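Local coordinates for tryptophan decarboxylase 1 (Oryza sativa subsp. japonica, PDB 6KHO), which uses pyridoxal 5'-phosphate to decarboxylate L-tryptophan to tryptamine and 5-hydroxy-L-tryptophan to serotonin, at residues D43-V48 with S490-E495; L143-Q148 with M391-Y396; H363-D366 with T371-K374. All coordinates share one frame; numbering follows the deposited sequence.

How the interactions relate
Interaction 2 is the buried member of the three: two long helices of the pyridoxal-dependent decarboxylase region pack through a methionine and a tryptophan. Interactions 1 and 3 are smaller and only partly buried. Interaction 1 is purely apolar and joins the N-terminal helix 27-47 to the turn before the C-terminal helix 495-513, whereas interaction 3 is purely polar and ties a short helix to the segment that follows it closely in sequence. The centres of interactions 2 and 3 lie about 24 Å apart, and helix 363-366 is followed in the chain by helix 386-420, which carries half of interaction 2. All three contacts also touch the second subunit, so each lies close to the dimer interface.

Interaction 1: residues D43-V48 with S490-E495; sequences DYYKSV and SSLQEE
L492 reaches out from its turn to meet Y45 and V48, and one methyl group does all the touching. From CB, which points toward the helix, CG lies anti to the carbonyl carbon (chi1 -71°), and chi2 of 175° carries CD1 on in the extended direction, away from CA. CB and CG are thus spacers, and CD1 is the working tip: it lies 3.8 Å from V48 CG1 and 3.9 Å from CD1 of Y45, reaching the tyrosine ring obliquely. The Y45 and L492 side chains cross at about a right angle. Leucine suits the place because its extended chain carries an apolar methyl far enough to lie against both V48 and the Y45 ring, while Q23 of the second subunit also packs on it. The Y45 ring offers carbon here and sends its hydroxyl away, to A121 O of the second subunit. V48 is buried and turns its CB toward L492. The segment bearing L492 is a type I beta turn from S490 to Q493, and leads to E494 at the N-cap of helix 495-513. The arrangement fits the intertwined dimer of group II decarboxylases, in which N-terminal helices pack against the partner subunit.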
# COMPACT_ATOMS: atom_id res chain seq x y z
N ASP A 43 8.81 -8.26 -25.39
CA ASP A 43 7.82 -8.80 -26.31
C ASP A 43 6.46 -8.17 -26.08
O ASP A 43 5.70 -7.91 -27.03
CB ASP A 43 7.71 -10.31 -26.15
CG ASP A 43 8.96 -11.03 -26.57
OD1 ASP A 43 9.81 -10.40 -27.24
OD2 ASP A 43 9.09 -12.23 -26.21
N TYR A 44 6.11 -7.96 -24.81
CA TYR A 44 4.80 -7.42 -24.49
C TYR A 44 4.62 -6.02 -25.07
O TYR A 44 3.61 -5.73 -25.71
CB TYR A 44 4.59 -7.41 -22.98
CG TYR A 44 3.26 -6.81 -22.57
CD1 TYR A 44 2.07 -7.53 -22.75
CD2 TYR A 44 3.18 -5.53 -22.02
CE1 TYR A 44 0.85 -6.99 -22.38
CE2 TYR A 44 1.95 -4.98 -21.64
CZ TYR A 44 0.79 -5.72 -21.83
OH TYR A 44 -0.42 -5.19 -21.47
N TYR A 45 5.61 -5.15 -24.88
CA TYR A 45 5.48 -3.80 -25.42
C TYR A 45 5.44 -3.81 -26.95
O TYR A 45 4.74 -3.01 -27.57
CB TYR A 45 6.61 -2.90 -24.93
CG TYR A 45 6.53 -2.53 -23.46
CD1 TYR A 45 5.31 -2.45 -22.79
CD2 TYR A 45 7.69 -2.26 -22.74
CE1 TYR A 45 5.26 -2.11 -21.44
CE2 TYR A 45 7.64 -1.91 -21.41
CZ TYR A 45 6.44 -1.84 -20.75
OH TYR A 45 6.43 -1.49 -19.41
N LYS A 46 6.21 -4.70 -27.58
CA LYS A 46 6.20 -4.73 -29.04
C LYS A 46 4.89 -5.28 -29.59
O LYS A 46 4.51 -4.95 -30.72
CB LYS A 46 7.38 -5.57 -29.55
CG LYS A 46 8.72 -4.86 -29.39
CD LYS A 46 9.87 -5.78 -29.80
CE LYS A 46 11.21 -5.22 -29.36
NZ LYS A 46 12.27 -6.29 -29.41
N SER A 47 4.20 -6.13 -28.83
CA SER A 47 3.02 -6.79 -29.35
C SER A 47 1.69 -6.30 -28.76
O SER A 47 0.64 -6.72 -29.25
CB SER A 47 3.14 -8.31 -29.13
OG SER A 47 3.04 -8.65 -27.76
N VAL A 48 1.70 -5.41 -27.75
CA VAL A 48 0.45 -5.11 -27.04
C VAL A 48 -0.56 -4.42 -27.96
O VAL A 48 -1.76 -4.69 -27.89
CB VAL A 48 0.72 -4.27 -25.77
CG1 VAL A 48 1.30 -2.90 -26.10
CG2 VAL A 48 -0.58 -4.11 -24.97
N SER A 490 -1.51 7.33 -22.58
CA SER A 490 -0.86 6.03 -22.45
C SER A 490 0.56 6.11 -23.01
O SER A 490 0.78 6.70 -24.07
CB SER A 490 -1.67 4.97 -23.18
OG SER A 490 -1.05 3.70 -23.08
N SER A 491 1.53 5.57 -22.26
CA SER A 491 2.93 5.88 -22.55
C SER A 491 3.34 5.45 -23.96
O SER A 491 4.16 6.12 -24.60
CB SER A 491 3.83 5.24 -21.50
OG SER A 491 3.64 5.88 -20.24
N LEU A 492 2.81 4.33 -24.46
CA LEU A 492 3.15 3.89 -25.81
C LEU A 492 2.42 4.66 -26.91
O LEU A 492 2.72 4.47 -28.09
CB LEU A 492 2.87 2.39 -25.95
CG LEU A 492 3.85 1.52 -25.17
CD1 LEU A 492 3.48 0.03 -25.22
CD2 LEU A 492 5.25 1.76 -25.72
N GLN A 493 1.49 5.54 -26.54
CA GLN A 493 0.59 6.16 -27.50
C GLN A 493 1.25 7.35 -28.19
O GLN A 493 1.86 8.21 -27.53
CB GLN A 493 -0.68 6.58 -26.76
CG GLN A 493 -1.58 7.57 -27.45
CD GLN A 493 -2.71 7.97 -26.54
OE1 GLN A 493 -2.80 9.12 -26.11
NE2 GLN A 493 -3.57 7.01 -26.22
N GLU A 494 1.15 7.39 -29.51
CA GLU A 494 1.67 8.49 -30.33
C GLU A 494 0.51 9.22 -31.00
O GLU A 494 -0.65 8.79 -30.94
CB GLU A 494 2.66 7.97 -31.37
CG GLU A 494 4.02 7.60 -30.79
CD GLU A 494 4.88 6.79 -31.77
OE1 GLU A 494 4.62 6.86 -33.00
OE2 GLU A 494 5.80 6.09 -31.31
N GLU A 495 0.83 10.33 -31.66
CA GLU A 495 -0.22 11.15 -32.27
C GLU A 495 -1.04 10.35 -33.28
O GLU A 495 -2.27 10.51 -33.34
CB GLU A 495 0.38 12.39 -32.94
CG GLU A 495 -0.69 13.34 -33.47
CD GLU A 495 -0.14 14.57 -34.17
OE1 GLU A 495 0.65 15.31 -33.54
OE2 GLU A 495 -0.50 14.80 -35.34

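Interaction 2: residues L143-Q148 with M391-Y396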
# COMPACT_ATOMS: atom_id res chain seq x y z
N LEU A 143 10.75 13.70 -2.58
CA LEU A 143 9.62 14.58 -2.30
C LEU A 143 10.02 16.04 -2.46
O LEU A 143 9.27 16.85 -3.03
CB LEU A 143 9.09 14.33 -0.90
CG LEU A 143 8.27 13.05 -0.73
CD1 LEU A 143 8.23 12.64 0.73
CD2 LEU A 143 6.86 13.25 -1.32
N ASP A 144 11.19 16.40 -1.95
CA ASP A 144 11.68 17.77 -2.06
C ASP A 144 11.91 18.17 -3.52
O ASP A 144 11.53 19.27 -3.93
CB ASP A 144 12.97 17.91 -1.26
CG ASP A 144 13.30 19.35 -0.98
OD1 ASP A 144 13.98 19.98 -1.81
OD2 ASP A 144 12.85 19.85 0.07
N TRP A 145 12.55 17.29 -4.30
CA TRP A 145 12.74 17.58 -5.72
C TRP A 145 11.41 17.81 -6.42
O TRP A 145 11.27 18.74 -7.22
CB TRP A 145 13.47 16.42 -6.41
CG TRP A 145 14.95 16.34 -6.21
CD1 TRP A 145 15.71 16.98 -5.26
CD2 TRP A 145 15.85 15.52 -6.97
NE1 TRP A 145 17.04 16.60 -5.40
CE2 TRP A 145 17.14 15.72 -6.45
CE3 TRP A 145 15.69 14.66 -8.05
CZ2 TRP A 145 18.27 15.07 -6.97
CZ3 TRP A 145 16.80 14.02 -8.58
CH2 TRP A 145 18.07 14.23 -8.03
N LEU A 146 10.43 16.93 -6.19
CA LEU A 146 9.12 17.09 -6.82
C LEU A 146 8.44 18.38 -6.37
O LEU A 146 7.80 19.08 -7.18
CB LEU A 146 8.23 15.88 -6.51
CG LEU A 146 6.79 15.95 -7.02
CD1 LEU A 146 6.75 16.11 -8.55
CD2 LEU A 146 6.02 14.70 -6.59
N ALA A 147 8.55 18.71 -5.08
CA ALA A 147 8.00 19.97 -4.60
C ALA A 147 8.64 21.16 -5.31
O ALA A 147 7.97 22.16 -5.58
CB ALA A 147 8.18 20.08 -3.08
N GLN A 148 9.93 21.06 -5.64
CA GLN A 148 10.59 22.12 -6.40
C GLN A 148 10.04 22.20 -7.82
O GLN A 148 9.76 23.30 -8.32
CB GLN A 148 12.10 21.92 -6.44
CG GLN A 148 12.80 22.08 -5.11
CD GLN A 148 14.29 21.79 -5.21
OE1 GLN A 148 14.98 22.31 -6.09
NE2 GLN A 148 14.79 20.94 -4.32
N MET A 391 14.69 7.97 -9.46
CA MET A 391 15.30 7.52 -10.71
C MET A 391 14.65 8.17 -11.92
O MET A 391 15.33 8.45 -12.92
CB MET A 391 15.21 6.01 -10.81
CG MET A 391 16.27 5.30 -9.99
SD MET A 391 16.54 3.64 -10.63
CE MET A 391 17.93 3.15 -9.63
N VAL A 392 13.34 8.38 -11.87
CA VAL A 392 12.65 9.05 -12.98
C VAL A 392 13.16 10.48 -13.14
O VAL A 392 13.52 10.91 -14.24
CB VAL A 392 11.12 9.01 -12.76
CG1 VAL A 392 10.42 10.03 -13.65
CG2 VAL A 392 10.60 7.60 -13.02
N MET A 393 13.19 11.24 -12.04
CA MET A 393 13.66 12.62 -12.10
C MET A 393 15.15 12.70 -12.42
O MET A 393 15.57 13.54 -13.22
CB MET A 393 13.37 13.35 -10.79
CG MET A 393 11.91 13.77 -10.60
SD MET A 393 11.56 14.56 -9.00
CE MET A 393 11.92 13.24 -7.84
N ARG A 394 15.96 11.82 -11.81
CA ARG A 394 17.41 11.88 -12.02
C ARG A 394 17.79 11.50 -13.44
O ARG A 394 18.72 12.08 -14.01
CB ARG A 394 18.13 10.95 -11.02
CG ARG A 394 19.67 10.92 -11.15
CD ARG A 394 20.21 12.34 -10.95
NE ARG A 394 21.67 12.45 -10.83
CZ ARG A 394 22.43 13.10 -11.70
NH1 ARG A 394 21.86 13.66 -12.76
NH2 ARG A 394 23.74 13.18 -11.53
N THR A 395 17.10 10.54 -14.05
CA THR A 395 17.51 10.08 -15.37
C THR A 395 16.97 11.00 -16.47
O THR A 395 17.71 11.35 -17.40
CB THR A 395 17.05 8.63 -15.60
OG1 THR A 395 17.49 7.80 -14.51
CG2 THR A 395 17.63 8.06 -16.91
N TYR A 396 15.70 11.40 -16.38
CA TYR A 396 15.06 12.15 -17.46
C TYR A 396 15.20 13.67 -17.31
O TYR A 396 15.34 14.37 -18.31
CB TYR A 396 13.59 11.77 -17.57
CG TYR A 396 13.40 10.28 -17.80
CD1 TYR A 396 14.19 9.60 -18.72
CD2 TYR A 396 12.46 9.56 -17.07
CE1 TYR A 396 14.04 8.24 -18.93
CE2 TYR A 396 12.29 8.19 -17.28
CZ TYR A 396 13.08 7.55 -18.21
OH TYR A 396 12.92 6.20 -18.41
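M393 and W145 bury most of the surface in this contact, with R394 adding a smaller share. The short helical segments cross at 60° with their axes 10.8 Å apart, and M393 fills the space between them. Its CG is anti to the carbonyl carbon (chi1 -77°), and a bend at chi3 folds the methyl back against the tryptophan. SD comes within 3.7 Å of W145 CB and also lies close to the backbone of L146, while CE rests 3.8 Å from the same CB. Together with A142 and M149 on the same helix, W145 and L146 surround the methionine as the four corners of a hole around a knob, a place suited to a long, flexible apolar chain.

The indole meets the other helix by its edge: M393 CB lies near the ring plane, 3.8 Å from W145 CE3, and R394 N stands at the same rim, 4.0 Å from W145 CZ3. Farther along, W145 CH2 touches R394 CD at 4.1 Å. Only the aliphatic part of R394 is used against the ring, since its NE is in a salt bridge with E83 of the second subunit. An alanine in place of W145 would probably leave M393 and the R394 methylenes facing a gap, and R67 O of the second subunit without the indole N-H.

The chemistry is therefore divided: carbon and sulfur fill the seam between the helices without any hydrogen bond across it, and the polar ends of W145 and R394 are spent on the partner subunit.

Interaction 3: residues H363-D366 with T371-K374; sequences HASD and TDLK
S365 OG donates to D372 OD2 at a modelled 2.3 Å, so short that the exact length is doubtful. S365 OG also lies 3.1 Å from D372 OD1, so the hydroxyl sits before the carboxylate but nearer one of its oxygens. The serine torsion sets OG anti to the carbonyl carbon (chi1 -77°), beside its own backbone N, where it meets the carboxylate. Serine suits the place because its short side chain carries a donor hydroxyl that can meet a carboxylate. D372 is buried, and its CB points toward the helix. Its second oxygen, OD1, takes the backbone N-H of W129, so both ends of the carboxylate have a donor, which probably helps to make its buried charge tolerable. The connection closes a small stretch following the catalytic proton donor Y359, probably at the end of the mobile active-site loop known from related group II decarboxylases. At the helix start, N362 OD1 accepts from S365 N, which helps to position the serine. On the outer side, H363 NE2 bonds E463 of the second subunit.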
# COMPACT_ATOMS: atom_id res chain seq x y z
N HIS A 363 18.36 5.14 18.82
CA HIS A 363 18.92 6.43 19.20
C HIS A 363 18.51 7.53 18.23
O HIS A 363 18.19 8.64 18.65
CB HIS A 363 20.45 6.32 19.31
CG HIS A 363 20.90 5.35 20.36
ND1 HIS A 363 20.27 5.22 21.59
CD2 HIS A 363 21.91 4.44 20.36
CE1 HIS A 363 20.87 4.28 22.29
NE2 HIS A 363 21.87 3.79 21.57
N ALA A 364 18.51 7.26 16.92
CA ALA A 364 18.16 8.29 15.94
C ALA A 364 16.72 8.76 16.12
O ALA A 364 16.44 9.96 16.11
CB ALA A 364 18.38 7.76 14.52
N SER A 365 15.78 7.82 16.26
CA SER A 365 14.40 8.18 16.52
C SER A 365 14.27 9.01 17.80
O SER A 365 13.51 9.98 17.85
CB SER A 365 13.53 6.92 16.62
OG SER A 365 13.24 6.37 15.35
N ASP A 366 14.97 8.60 18.87
CA ASP A 366 14.89 9.31 20.14
C ASP A 366 15.40 10.74 20.03
O ASP A 366 14.97 11.62 20.79
CB ASP A 366 15.72 8.58 21.21
CG ASP A 366 15.06 7.31 21.73
OD1 ASP A 366 13.85 7.12 21.48
OD2 ASP A 366 15.77 6.51 22.38
N THR A 371 12.46 11.79 10.82
CA THR A 371 11.05 11.43 10.82
C THR A 371 10.94 9.96 10.42
O THR A 371 11.39 9.58 9.33
CB THR A 371 10.21 12.32 9.89
OG1 THR A 371 10.26 13.67 10.34
CG2 THR A 371 8.74 11.88 9.91
N ASP A 372 10.40 9.14 11.31
CA ASP A 372 10.12 7.75 10.98
C ASP A 372 8.79 7.71 10.23
O ASP A 372 7.77 8.18 10.76
CB ASP A 372 10.08 6.88 12.24
CG ASP A 372 11.38 6.94 13.01
OD1 ASP A 372 12.44 6.72 12.38
OD2 ASP A 372 11.36 7.20 14.23
N LEU A 373 8.81 7.19 9.00
CA LEU A 373 7.66 7.38 8.13
C LEU A 373 6.50 6.46 8.48
O LEU A 373 5.38 6.69 7.99
CB LEU A 373 8.07 7.23 6.66
CG LEU A 373 9.00 8.39 6.24
CD1 LEU A 373 9.62 8.17 4.86
CD2 LEU A 373 8.31 9.73 6.29
N LYS A 374 6.69 5.47 9.36
CA LYS A 374 5.53 4.81 9.95
C LYS A 374 4.61 5.80 10.66
O LYS A 374 3.41 5.53 10.80
CB LYS A 374 5.97 3.73 10.93
CG LYS A 374 6.70 4.27 12.16
CD LYS A 374 6.95 3.13 13.15
CE LYS A 374 7.53 3.63 14.45
NZ LYS A 374 6.47 4.33 15.24